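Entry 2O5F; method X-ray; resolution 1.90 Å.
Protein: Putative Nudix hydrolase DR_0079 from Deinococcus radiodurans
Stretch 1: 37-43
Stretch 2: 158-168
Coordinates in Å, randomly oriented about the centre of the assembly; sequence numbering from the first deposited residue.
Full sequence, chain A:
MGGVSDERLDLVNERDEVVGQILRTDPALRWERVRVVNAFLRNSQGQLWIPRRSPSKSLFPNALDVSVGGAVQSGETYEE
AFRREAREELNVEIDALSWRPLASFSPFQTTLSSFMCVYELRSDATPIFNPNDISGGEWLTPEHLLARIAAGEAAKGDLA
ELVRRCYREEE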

# COMPACT_ATOMS: atom_id res chain seq x y z
N VAL A 37 3.65 3.67 1.91
CA VAL A 37 2.28 4.12 1.67
C VAL A 37 1.55 2.92 1.09
O VAL A 37 2.15 2.08 0.41
CB VAL A 37 2.20 5.31 0.67
CG1 VAL A 37 2.55 6.62 1.38
CG2 VAL A 37 3.16 5.08 -0.49
N ASN A 38 0.26 2.83 1.38
CA ASN A 38 -0.57 1.75 0.88
C ASN A 38 -1.91 2.38 0.55
O ASN A 38 -2.34 3.32 1.22
CB ASN A 38 -0.74 0.66 1.94
CG ASN A 38 0.49 -0.24 2.06
OD1 ASN A 38 0.89 -0.88 1.10
ND2 ASN A 38 1.08 -0.29 3.24
N ALA A 39 -2.57 1.88 -0.49
CA ALA A 39 -3.87 2.41 -0.85
C ALA A 39 -4.73 1.33 -1.46
O ALA A 39 -4.23 0.36 -2.02
CB ALA A 39 -3.72 3.58 -1.83
N PHE A 40 -6.03 1.52 -1.31
CA PHE A 40 -7.02 0.61 -1.84
C PHE A 40 -7.90 1.40 -2.79
O PHE A 40 -8.30 2.52 -2.49
CB PHE A 40 -7.88 0.04 -0.72
CG PHE A 40 -7.18 -0.98 0.13
CD1 PHE A 40 -6.87 -2.23 -0.39
CD2 PHE A 40 -6.84 -0.69 1.44
CE1 PHE A 40 -6.23 -3.19 0.40
CE2 PHE A 40 -6.19 -1.64 2.24
CZ PHE A 40 -5.89 -2.90 1.71
N LEU A 41 -8.18 0.81 -3.94
CA LEU A 41 -9.06 1.41 -4.93
C LEU A 41 -10.40 0.71 -4.68
O LEU A 41 -10.50 -0.50 -4.84
CB LEU A 41 -8.56 1.09 -6.34
CG LEU A 41 -9.42 1.57 -7.51
CD1 LEU A 41 -9.39 3.09 -7.57
CD2 LEU A 41 -8.88 0.98 -8.81
N ARG A 42 -11.42 1.46 -4.28
CA ARG A 42 -12.73 0.86 -4.03
C ARG A 42 -13.81 1.42 -4.94
O ARG A 42 -13.91 2.64 -5.13
CB ARG A 42 -13.15 1.07 -2.57
CG ARG A 42 -14.46 0.36 -2.21
CD ARG A 42 -14.92 0.68 -0.80
NE ARG A 42 -15.07 2.12 -0.60
CZ ARG A 42 -15.56 2.69 0.50
NH1 ARG A 42 -15.94 1.93 1.52
NH2 ARG A 42 -15.65 4.01 0.58
N ASN A 43 -14.62 0.54 -5.51
CA ASN A 43 -15.68 0.98 -6.40
C ASN A 43 -17.00 1.22 -5.65
O ASN A 43 -17.05 1.13 -4.43
CB ASN A 43 -15.89 -0.02 -7.55
CG ASN A 43 -16.33 -1.40 -7.08
OD1 ASN A 43 -16.84 -1.57 -5.97
ND2 ASN A 43 -16.16 -2.40 -7.94
N ASP A 158 1.22 -7.77 4.89
CA ASP A 158 0.34 -6.87 5.64
C ASP A 158 -1.03 -6.64 5.03
O ASP A 158 -1.83 -5.88 5.56
CB ASP A 158 1.01 -5.51 5.86
CG ASP A 158 2.24 -5.60 6.75
OD1 ASP A 158 2.29 -6.47 7.64
OD2 ASP A 158 3.14 -4.77 6.56
N LEU A 159 -1.30 -7.31 3.91
CA LEU A 159 -2.58 -7.13 3.24
C LEU A 159 -3.78 -7.47 4.12
O LEU A 159 -4.67 -6.65 4.27
CB LEU A 159 -2.62 -7.96 1.95
CG LEU A 159 -3.90 -7.86 1.13
CD1 LEU A 159 -4.22 -6.40 0.80
CD2 LEU A 159 -3.74 -8.68 -0.14
N ALA A 160 -3.80 -8.67 4.69
CA ALA A 160 -4.91 -9.08 5.54
C ALA A 160 -5.15 -8.11 6.69
O ALA A 160 -6.29 -7.68 6.91
CB ALA A 160 -4.67 -10.49 6.08
N GLU A 161 -4.10 -7.75 7.42
CA GLU A 161 -4.23 -6.84 8.55
C GLU A 161 -4.73 -5.45 8.12
O GLU A 161 -5.55 -4.84 8.82
CB GLU A 161 -2.89 -6.71 9.31
CG GLU A 161 -2.90 -5.69 10.45
CD GLU A 161 -1.70 -5.82 11.41
OE1 GLU A 161 -0.70 -6.45 11.04
OE2 GLU A 161 -1.77 -5.28 12.53
N LEU A 162 -4.26 -4.96 6.98
CA LEU A 162 -4.71 -3.65 6.50
C LEU A 162 -6.20 -3.67 6.17
O LEU A 162 -6.93 -2.71 6.46
CB LEU A 162 -3.93 -3.23 5.25
CG LEU A 162 -2.52 -2.70 5.50
CD1 LEU A 162 -1.86 -2.35 4.16
CD2 LEU A 162 -2.59 -1.45 6.40
N VAL A 163 -6.65 -4.76 5.56
CA VAL A 163 -8.06 -4.89 5.20
C VAL A 163 -8.93 -4.95 6.46
O VAL A 163 -9.96 -4.28 6.55
CB VAL A 163 -8.32 -6.15 4.35
CG1 VAL A 163 -9.82 -6.38 4.19
CG2 VAL A 163 -7.67 -5.98 2.99
N ARG A 164 -8.50 -5.74 7.44
CA ARG A 164 -9.25 -5.86 8.68
C ARG A 164 -9.25 -4.56 9.48
O ARG A 164 -10.29 -4.15 10.01
CB ARG A 164 -8.70 -7.00 9.54
CG ARG A 164 -9.02 -8.38 9.00
CD ARG A 164 -8.79 -9.46 10.05
NE ARG A 164 -9.48 -10.70 9.70
CZ ARG A 164 -8.95 -11.66 8.96
NH1 ARG A 164 -7.72 -11.55 8.49
NH2 ARG A 164 -9.67 -12.74 8.67
N ARG A 165 -8.11 -3.89 9.58
CA ARG A 165 -8.05 -2.65 10.34
C ARG A 165 -8.74 -1.48 9.65
O ARG A 165 -9.31 -0.61 10.32
CB ARG A 165 -6.60 -2.27 10.65
CG ARG A 165 -5.93 -3.13 11.71
CD ARG A 165 -4.48 -2.73 11.90
NE ARG A 165 -3.81 -3.51 12.94
CZ ARG A 165 -3.98 -3.34 14.24
NH1 ARG A 165 -4.81 -2.41 14.69
NH2 ARG A 165 -3.32 -4.11 15.10
N CYS A 166 -8.70 -1.44 8.33
CA CYS A 166 -9.32 -0.34 7.59
C CYS A 166 -10.79 -0.54 7.26
O CYS A 166 -11.53 0.44 7.12
CB CYS A 166 -8.54 -0.06 6.31
SG CYS A 166 -6.85 0.53 6.58
N TYR A 167 -11.21 -1.79 7.11
CA TYR A 167 -12.60 -2.08 6.78
C TYR A 167 -13.21 -3.06 7.79
O TYR A 167 -13.12 -4.27 7.63
CB TYR A 167 -12.73 -2.66 5.37
CG TYR A 167 -12.22 -1.74 4.27
CD1 TYR A 167 -10.91 -1.84 3.79
CD2 TYR A 167 -13.04 -0.75 3.74
CE1 TYR A 167 -10.44 -0.97 2.80
CE2 TYR A 167 -12.58 0.13 2.76
CZ TYR A 167 -11.27 0.01 2.29
OH TYR A 167 -10.81 0.90 1.35
N ARG A 168 -13.84 -2.52 8.83
CA ARG A 168 -14.47 -3.34 9.86
C ARG A 168 -13.48 -4.35 10.43
O ARG A 168 -13.54 -5.53 10.02
CB ARG A 168 -15.68 -4.07 9.27
CG ARG A 168 -16.63 -4.68 10.31
CD ARG A 168 -17.47 -3.61 11.00
NE ARG A 168 -16.67 -2.68 11.79
CZ ARG A 168 -15.97 -3.01 12.88
NH1 ARG A 168 -15.98 -4.27 13.31
NH2 ARG A 168 -15.28 -2.10 13.53

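The strand 37-42 lies across the helix 159-166 at 65°, their axes 10.7 Å apart at closest approach, and the closest contacts between them are all between side chains. No hydrogen bond or salt bridge crosses between the two stretches; 364 Å² is buried between them, both sides summed, mostly apolar and aromatic. Strand alternation sets the pattern: the CA-to-CB bonds of Asn-38, Phe-40 and Arg-42 point toward the helix, while those of Ala-39 and Leu-41 point away.

Phe-40 is the centre of the packing and gives up 120 Å² to the other stretch. With chi1 at -74° (m) and chi2 at -70°, its ring reaches across to the helix, where the far end meets three aliphatic side chains, all buried like the ring itself and with no polar group to satisfy. CE1 lies 3.8 Å from Leu-159 CD1 and CZ lies 4.1 Å from Leu-162 CB, both near the plane of the ring at its edge; CZ also approaches Val-163 CG2 at 3.8 Å. Leu-159 points sideways at its CA-to-CB bond, but its t,p conformation brings the end of the side chain nearer the strand, so that CD1 can touch the ring. Val-163 also points sideways, yet with chi1 at 170° (t) its CG2 methyl still reaches Phe-40.

The CA-to-CB bond of Leu-162 points toward the strand, and the side chain is m,t. Its CB packs against Phe-40, while CD1 extends to within 3.7 Å of Asn-38 ND2. This last contact is van der Waals in character. Asn-38, with chi1 at -78° (m), is partly exposed, which suits an amide whose ND2 is hydrogen-bonded elsewhere in the structure.

Tyr-167, the first residue to leave helical phi/psi, extends the contact beyond the helix. Its backbone nitrogen still bonds to Val-163 O at 2.8 Å, and chi1 at -60° (m) with chi2 at 94° carries the ring to the strand. There the edge of Tyr-167 faces the Phe-40 ring in an offset edge-to-face pair, with centroids 5.8 Å apart and planes at 74°; Tyr-167 CE1 is 3.9 Å from Phe-40 CD2. The phenol oxygen OH passes 3.7 Å from Phe-40 CB and is hydrogen-bonded elsewhere, so a polar tip is accommodated beside an apolar neighbour.

Arg-42 covers another part of the tyrosine edge. Its first two chi angles are t, extending the chain, and chi3 at 57° (p) turns it; NH1 comes 4.0 Å from Tyr-167 CE2, near the plane of the phenol ring. Outside the contact, Glu-161 and Arg-165 form a salt bridge.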